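Local coordinates for ubiquitin-like-specific protease 2 (Saccharomyces cerevisiae, PDB 5LNB), which is a cysteine protease of the C48 family that removes the ubiquitin-like modifier SUMO from proteins, seen here through its catalytic domain, at residues A[246-249]-A[250-253]; A[274-277]-A[278-282]; A[287-290]-A[291-295]. One frame throughout, in Å; residues are numbered along the deposited sequence.

Contact 1 of 3, residues A[246-249]-A[250-253]; sequences HFTA and KMIN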
loop_
_atom_site.group_PDB
_atom_site.type_symbol
_atom_site.label_atom_id
_atom_site.label_comp_id
_atom_site.label_asym_id
_atom_site.label_seq_id
_atom_site.Cartn_x
_atom_site.Cartn_y
_atom_site.Cartn_z
ATOM N N HIS A 246 -19.971 -4.216 18.258
ATOM C CA HIS A 246 -19.434 -3.246 19.208
ATOM C C HIS A 246 -18.126 -3.732 19.827
ATOM O O HIS A 246 -17.163 -2.967 19.936
ATOM C CB HIS A 246 -20.473 -2.945 20.286
ATOM C CG HIS A 246 -19.968 -2.067 21.385
ATOM N ND1 HIS A 246 -19.775 -2.522 22.672
ATOM C CD2 HIS A 246 -19.619 -0.758 21.392
ATOM C CE1 HIS A 246 -19.329 -1.530 23.425
ATOM N NE2 HIS A 246 -19.225 -0.449 22.672
ATOM N N PHE A 247 -18.069 -4.999 20.250
ATOM C CA PHE A 247 -16.803 -5.554 20.723
ATOM C C PHE A 247 -15.727 -5.440 19.647
ATOM O O PHE A 247 -14.598 -5.010 19.916
ATOM C CB PHE A 247 -16.994 -7.011 21.147
ATOM C CG PHE A 247 -15.747 -7.670 21.655
ATOM C CD1 PHE A 247 -14.762 -8.095 20.780
ATOM C CD2 PHE A 247 -15.574 -7.893 23.006
ATOM C CE1 PHE A 247 -13.610 -8.720 21.249
ATOM C CE2 PHE A 247 -14.429 -8.511 23.487
ATOM C CZ PHE A 247 -13.445 -8.928 22.608
ATOM N N THR A 248 -16.068 -5.803 18.411
ATOM C CA THR A 248 -15.076 -5.787 17.343
ATOM C C THR A 248 -14.584 -4.372 17.061
ATOM O O THR A 248 -13.388 -4.156 16.828
ATOM C CB THR A 248 -15.661 -6.412 16.084
ATOM O OG1 THR A 248 -16.109 -7.742 16.390
ATOM C CG2 THR A 248 -14.610 -6.460 14.981
ATOM N N ALA A 249 -15.491 -3.392 17.077
ATOM C CA ALA A 249 -15.087 -2.020 16.798
ATOM C C ALA A 249 -14.045 -1.548 17.806
ATOM O O ALA A 249 -13.013 -0.994 17.421
ATOM C CB ALA A 249 -16.314 -1.101 16.787
ATOM N N LYS A 250 -14.285 -1.782 19.100
ATOM C CA LYS A 250 -13.273 -1.481 20.111
ATOM C C LYS A 250 -11.963 -2.205 19.814
ATOM O O LYS A 250 -10.879 -1.613 19.887
ATOM C CB LYS A 250 -13.777 -1.866 21.501
ATOM C CG LYS A 250 -14.688 -0.851 22.167
ATOM C CD LYS A 250 -14.965 -1.278 23.602
ATOM C CE LYS A 250 -13.686 -1.810 24.256
ATOM N NZ LYS A 250 -13.881 -2.271 25.661
ATOM N N MET A 251 -12.046 -3.501 19.503
ATOM C CA MET A 251 -10.849 -4.289 19.228
ATOM C C MET A 251 -10.097 -3.737 18.019
ATOM O O MET A 251 -8.879 -3.538 18.073
ATOM C CB MET A 251 -11.235 -5.758 19.023
ATOM C CG MET A 251 -10.158 -6.646 18.375
ATOM S SD MET A 251 -10.644 -8.402 18.322
ATOM C CE MET A 251 -12.156 -8.328 17.360
ATOM N N ILE A 252 -10.815 -3.464 16.924
ATOM C CA ILE A 252 -10.177 -2.936 15.720
ATOM C C ILE A 252 -9.600 -1.546 15.974
ATOM O O ILE A 252 -8.508 -1.213 15.499
ATOM C CB ILE A 252 -11.175 -2.926 14.547
ATOM C CG1 ILE A 252 -11.442 -4.352 14.062
ATOM C CG2 ILE A 252 -10.669 -2.034 13.409
ATOM C CD1 ILE A 252 -10.196 -5.093 13.638
ATOM N N ASN A 253 -10.321 -0.710 16.719
ATOM C CA ASN A 253 -9.828 0.641 16.962
ATOM C C ASN A 253 -8.549 0.623 17.788
ATOM O O ASN A 253 -7.636 1.423 17.548
ATOM C CB ASN A 253 -10.903 1.472 17.649
ATOM C CG ASN A 253 -12.015 1.854 16.710
ATOM O OD1 ASN A 253 -11.833 1.841 15.495
ATOM N ND2 ASN A 253 -13.177 2.205 17.264
#

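Contact 2 of 3, residues A[274-277]-A[278-282]; sequences LLQL and NYISY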
loop_
_atom_site.group_PDB
_atom_site.type_symbol
_atom_site.label_atom_id
_atom_site.label_comp_id
_atom_site.label_asym_id
_atom_site.label_seq_id
_atom_site.Cartn_x
_atom_site.Cartn_y
_atom_site.Cartn_z
ATOM N N LEU A 274 12.230 15.287 8.550
ATOM C CA LEU A 274 13.459 14.773 9.143
ATOM C C LEU A 274 14.340 14.107 8.089
ATOM O O LEU A 274 15.553 14.347 8.037
ATOM C CB LEU A 274 13.107 13.800 10.265
ATOM C CG LEU A 274 14.183 13.243 11.195
ATOM C CD1 LEU A 274 15.368 14.189 11.323
ATOM C CD2 LEU A 274 13.545 12.981 12.560
ATOM N N LEU A 275 13.745 13.264 7.234
ATOM C CA LEU A 275 14.512 12.639 6.161
ATOM C C LEU A 275 15.157 13.686 5.258
ATOM O O LEU A 275 16.269 13.478 4.754
ATOM C CB LEU A 275 13.620 11.707 5.338
ATOM C CG LEU A 275 13.127 10.424 6.016
ATOM C CD1 LEU A 275 12.268 9.605 5.061
ATOM C CD2 LEU A 275 14.296 9.585 6.529
ATOM N N GLN A 276 14.474 14.812 5.045
ATOM C CA GLN A 276 15.029 15.872 4.214
ATOM C C GLN A 276 16.220 16.526 4.899
ATOM O O GLN A 276 17.252 16.786 4.267
ATOM C CB GLN A 276 13.947 16.904 3.910
ATOM C CG GLN A 276 14.233 17.791 2.725
ATOM C CD GLN A 276 14.120 19.253 3.076
ATOM O OE1 GLN A 276 13.898 19.603 4.233
ATOM N NE2 GLN A 276 14.272 20.119 2.079
ATOM N N LEU A 277 16.095 16.793 6.200
ATOM C CA LEU A 277 17.182 17.433 6.926
ATOM C C LEU A 277 18.440 16.577 6.898
ATOM O O LEU A 277 19.550 17.095 6.731
ATOM C CB LEU A 277 16.745 17.730 8.360
ATOM C CG LEU A 277 15.726 18.872 8.434
ATOM C CD1 LEU A 277 15.187 19.050 9.850
ATOM C CD2 LEU A 277 16.367 20.172 7.940
ATOM N N ASN A 278 18.292 15.261 7.046
ATOM C CA ASN A 278 19.465 14.403 6.938
ATOM C C ASN A 278 20.040 14.438 5.525
ATOM O O ASN A 278 21.262 14.487 5.348
ATOM C CB ASN A 278 19.115 12.978 7.355
ATOM C CG ASN A 278 18.645 12.899 8.792
ATOM O OD1 ASN A 278 18.939 13.777 9.600
ATOM N ND2 ASN A 278 17.912 11.842 9.117
ATOM N N TYR A 279 19.173 14.428 4.510
ATOM C CA TYR A 279 19.635 14.528 3.128
ATOM C C TYR A 279 20.431 15.810 2.908
ATOM O O TYR A 279 21.503 15.791 2.290
ATOM C CB TYR A 279 18.437 14.461 2.184
ATOM C CG TYR A 279 18.751 14.575 0.708
ATOM C CD1 TYR A 279 19.606 13.670 0.079
ATOM C CD2 TYR A 279 18.160 15.569 -0.069
ATOM C CE1 TYR A 279 19.885 13.767 -1.281
ATOM C CE2 TYR A 279 18.424 15.672 -1.425
ATOM C CZ TYR A 279 19.284 14.769 -2.026
ATOM O OH TYR A 279 19.548 14.875 -3.373
ATOM N N ILE A 280 19.918 16.938 3.401
ATOM C CA ILE A 280 20.659 18.189 3.293
ATOM C C ILE A 280 22.022 18.057 3.960
ATOM O O ILE A 280 23.044 18.496 3.416
ATOM C CB ILE A 280 19.857 19.356 3.894
ATOM C CG1 ILE A 280 18.658 19.698 3.009
ATOM C CG2 ILE A 280 20.753 20.576 4.074
ATOM C CD1 ILE A 280 17.696 20.674 3.663
ATOM N N SER A 281 22.058 17.475 5.162
ATOM C CA SER A 281 23.347 17.270 5.812
ATOM C C SER A 281 24.267 16.451 4.925
ATOM O O SER A 281 25.442 16.794 4.749
ATOM C CB SER A 281 23.170 16.591 7.163
ATOM O OG SER A 281 22.541 17.468 8.073
ATOM N N TYR A 282 23.744 15.375 4.337
ATOM C CA TYR A 282 24.545 14.600 3.402
ATOM C C TYR A 282 25.052 15.478 2.262
ATOM O O TYR A 282 26.241 15.460 1.937
ATOM C CB TYR A 282 23.735 13.419 2.864
ATOM C CG TYR A 282 24.356 12.813 1.633
ATOM C CD1 TYR A 282 25.506 12.037 1.723
ATOM C CD2 TYR A 282 23.811 13.037 0.374
ATOM C CE1 TYR A 282 26.090 11.490 0.596
ATOM C CE2 TYR A 282 24.390 12.492 -0.765
ATOM C CZ TYR A 282 25.530 11.718 -0.647
ATOM O OH TYR A 282 26.119 11.170 -1.774
#

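Contact 3 of 3, residues A[287-290]-A[291-295]; sequences NLYE and EVMQM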
loop_
_atom_site.group_PDB
_atom_site.type_symbol
_atom_site.label_atom_id
_atom_site.label_comp_id
_atom_site.label_asym_id
_atom_site.label_seq_id
_atom_site.Cartn_x
_atom_site.Cartn_y
_atom_site.Cartn_z
ATOM N N ASN A 287 29.669 18.327 -0.311
ATOM C CA ASN A 287 29.805 19.544 -1.112
ATOM C C ASN A 287 28.982 19.473 -2.399
ATOM O O ASN A 287 29.365 20.026 -3.434
ATOM C CB ASN A 287 31.277 19.839 -1.409
ATOM C CG ASN A 287 32.092 20.029 -0.140
ATOM O OD1 ASN A 287 31.904 21.003 0.591
ATOM N ND2 ASN A 287 32.998 19.091 0.131
ATOM N N LEU A 288 27.834 18.799 -2.336
ATOM C CA LEU A 288 26.878 18.745 -3.435
ATOM C C LEU A 288 25.685 19.674 -3.239
ATOM O O LEU A 288 24.848 19.785 -4.143
ATOM C CB LEU A 288 26.355 17.313 -3.611
ATOM C CG LEU A 288 27.379 16.223 -3.929
ATOM C CD1 LEU A 288 26.725 14.859 -3.863
ATOM C CD2 LEU A 288 27.985 16.456 -5.293
ATOM N N TYR A 289 25.578 20.324 -2.079
ATOM C CA TYR A 289 24.393 21.119 -1.776
ATOM C C TYR A 289 24.212 22.257 -2.781
ATOM O O TYR A 289 23.119 22.450 -3.322
ATOM C CB TYR A 289 24.490 21.651 -0.345
ATOM C CG TYR A 289 23.356 22.550 0.067
ATOM C CD1 TYR A 289 22.101 22.024 0.356
ATOM C CD2 TYR A 289 23.542 23.924 0.186
ATOM C CE1 TYR A 289 21.063 22.838 0.742
ATOM C CE2 TYR A 289 22.516 24.748 0.578
ATOM C CZ TYR A 289 21.275 24.200 0.853
ATOM O OH TYR A 289 20.239 25.012 1.234
ATOM N N GLU A 290 25.279 23.016 -3.057
ATOM C CA GLU A 290 25.146 24.150 -3.968
ATOM C C GLU A 290 24.735 23.705 -5.368
ATOM O O GLU A 290 23.861 24.324 -5.988
ATOM C CB GLU A 290 26.450 24.947 -4.013
ATOM C CG GLU A 290 26.717 25.758 -2.747
ATOM C CD GLU A 290 25.601 26.750 -2.436
ATOM O OE1 GLU A 290 24.955 27.234 -3.392
ATOM O OE2 GLU A 290 25.367 27.044 -1.239
ATOM N N GLU A 291 25.349 22.637 -5.887
ATOM C CA GLU A 291 24.962 22.140 -7.204
ATOM C C GLU A 291 23.474 21.793 -7.255
ATOM O O GLU A 291 22.778 22.139 -8.218
ATOM C CB GLU A 291 25.811 20.921 -7.581
ATOM C CG GLU A 291 25.291 20.139 -8.791
ATOM C CD GLU A 291 26.139 18.903 -9.145
ATOM O OE1 GLU A 291 26.738 18.277 -8.245
ATOM O OE2 GLU A 291 26.208 18.561 -10.339
ATOM N N VAL A 292 22.966 21.112 -6.225
ATOM C CA VAL A 292 21.576 20.665 -6.252
ATOM C C VAL A 292 20.621 21.854 -6.151
ATOM O O VAL A 292 19.642 21.943 -6.897
ATOM C CB VAL A 292 21.332 19.630 -5.139
ATOM C CG1 VAL A 292 19.851 19.511 -4.850
ATOM C CG2 VAL A 292 21.909 18.271 -5.541
ATOM N N MET A 293 20.902 22.794 -5.249
ATOM C CA MET A 293 20.081 23.997 -5.153
ATOM C C MET A 293 20.069 24.779 -6.463
ATOM O O MET A 293 19.026 25.306 -6.869
ATOM C CB MET A 293 20.582 24.873 -4.008
ATOM C CG MET A 293 20.369 24.265 -2.635
ATOM S SD MET A 293 18.620 24.082 -2.239
ATOM C CE MET A 293 18.106 25.781 -2.005
ATOM N N GLN A 294 21.219 24.880 -7.137
ATOM C CA GLN A 294 21.262 25.562 -8.429
ATOM C C GLN A 294 20.330 24.895 -9.434
ATOM O O GLN A 294 19.500 25.559 -10.070
ATOM C CB GLN A 294 22.692 25.581 -8.966
ATOM C CG GLN A 294 22.942 26.664 -9.991
ATOM C CD GLN A 294 23.280 27.977 -9.340
ATOM O OE1 GLN A 294 23.844 28.006 -8.246
ATOM N NE2 GLN A 294 22.930 29.077 -9.995
ATOM N N MET A 295 20.467 23.582 -9.602
ATOM C CA MET A 295 19.576 22.805 -10.454
ATOM C C MET A 295 18.162 22.775 -9.886
ATOM O O MET A 295 17.190 22.600 -10.617
ATOM C CB MET A 295 20.098 21.378 -10.610
ATOM C CG MET A 295 21.488 21.278 -11.200
ATOM S SD MET A 295 22.115 19.588 -11.123
ATOM C CE MET A 295 23.462 19.675 -12.305
HETATM O O HOH W 1 27.846 21.940 -4.857
#

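Contact 1 of 3, residues A[246-249]-A[250-253]
The F247 ring is met at its edge by M251, one helical turn on: CE of M251 lies near the ring plane, 4.2 Å from CE1 of F247. The sulfur takes the same side, SD of M251 standing 5.5 Å from the centroid of the F247 ring and 75° off its normal, a Met-aromatic contact made at the rim and not over a face. The H246 ring meets K250 obliquely and loosely, CE1 of H246 to CD of K250 at 4.4 Å. The bend at chi3 of M251 (59°) turns its methyl back under T248, where CE of M251 comes within 3.9 Å of T248 CG2. T248 and I252 run side by side, that same T248 methyl against CG1 of I252. All these pairs are i to i+3 or i+4 neighbours on helix 245-255 of the Ulp1-type catalytic domain, whose backbone bonds run unbroken here; the shortest joins I252 N to T248 O at 2.7 Å and is nearly straight at 170°. The hydroxyl of T248 reaches back up the chain to the carbonyl of S244, while S244 OG receives the backbone N-H of F247. I252 rests on P205 and N253 on P207, in the loop that follows strand 199-203. The backbone N-H of N253 goes to A249 O, one turn back, with N253 N 2.8 Å from that oxygen.

Contact 2 of 3, residues A[274-277]-A[278-282]
L277 O is gripped twice by S281: the backbone N donates at 3.0 Å from S281 N to L277 O, and the side-chain hydroxyl adds a weak bond, S281 OG to L277 O at 3.3 Å. The hydroxyl can bend back because OG lies beside its own backbone N (chi1 -69°), a common way for serine within a helix to share the i-4 carbonyl. The helix is the long 264-285, and I280 N to Q276 O at 2.8 Å (N-H...O angle 166°) is the shortest hydrogen bond between 274-277 and 278-282. On the side turned to the N-terminal part of the chain, L275 packs against L23 and Y25 of strand 23-26 and against F56 and F60 of helix 51-67, while Y279 lies on L23 and C24. The buried amide of Q276 is tied at both ends, OE1 to K273 NZ and NE2 to the carbonyl of P21, which fixes its rotation. I280 crosses this amide with its CD1 methyl, the same residue also resting on P21. On the outer side the amide of N278 meets L274 obliquely, CD1 of L274 lying 4.0 Å from OD1 and 4.1 Å from ND2 of N278.

Contact 3 of 3, residues A[287-290]-A[291-295]
With CG of Y289 trans to the backbone nitrogen (chi1 177°) and CG of M293 anti to its carbonyl carbon (chi1 -68°), the methionine is laid over the phenol one turn back. CG of M293 sits over one face of the Y289 ring, displaced toward the hydroxyl-bearing rim, and lies 3.6 Å from Y289 CZ, a CH-pi contact. The bend at chi2 (-65°) brings the sulfur back obliquely beside CE1 and OH, SD of M293 being 4.6 Å from the centroid of the Y289 ring, a Met-aromatic contact. Beneath the side chains, M293 N donates to Y289 O at 3.0 Å. The short helix 289-294 starts directly after a Schellman motif: N287, with positive phi, is the C-prime residue that ends helix 264-285. A water bridges the joint, donating to N287 O and accepting from E291 N, each at 2.8 Å. The N-H of V292 donates to L288 O, and the CD2 methyl of L288 lies alongside the carboxylate of E291. Y289 also receives K284 in a cation-pi contact and packs on I280 and L283 of the preceding helix, while V292 and M293 reach P21. A serine for this tyrosine would probably leave M293 CG and the K284 ammonium without their shared ring and open a gap beside I280, L283 and P21. Farther along, the N-H of Q294 reaches E290 O at 2.9 Å.

How the contacts relate
All three are local contacts along helices of the C-terminal half, yet none lies in the core. Contact 1, on helix 245-255, is partly buried against a proline-bearing loop; contacts 2 and 3 lie on the surface, about 40 and 51 Å from it, centre to centre. Contacts 2 and 3 are neighbours, their centres 14 Å apart: they touch where I280 CG2 comes to 4.0 Å from Y289 CE1, and both reach P21. The chemistry does not follow distance: the two farthest apart, contacts 1 and 3, both pair a methionine with an aromatic ring one turn back, at its edge in contact 1 and over its face in contact 3, whereas contact 2 relies on amides, aliphatic methyls and a serine hydroxyl.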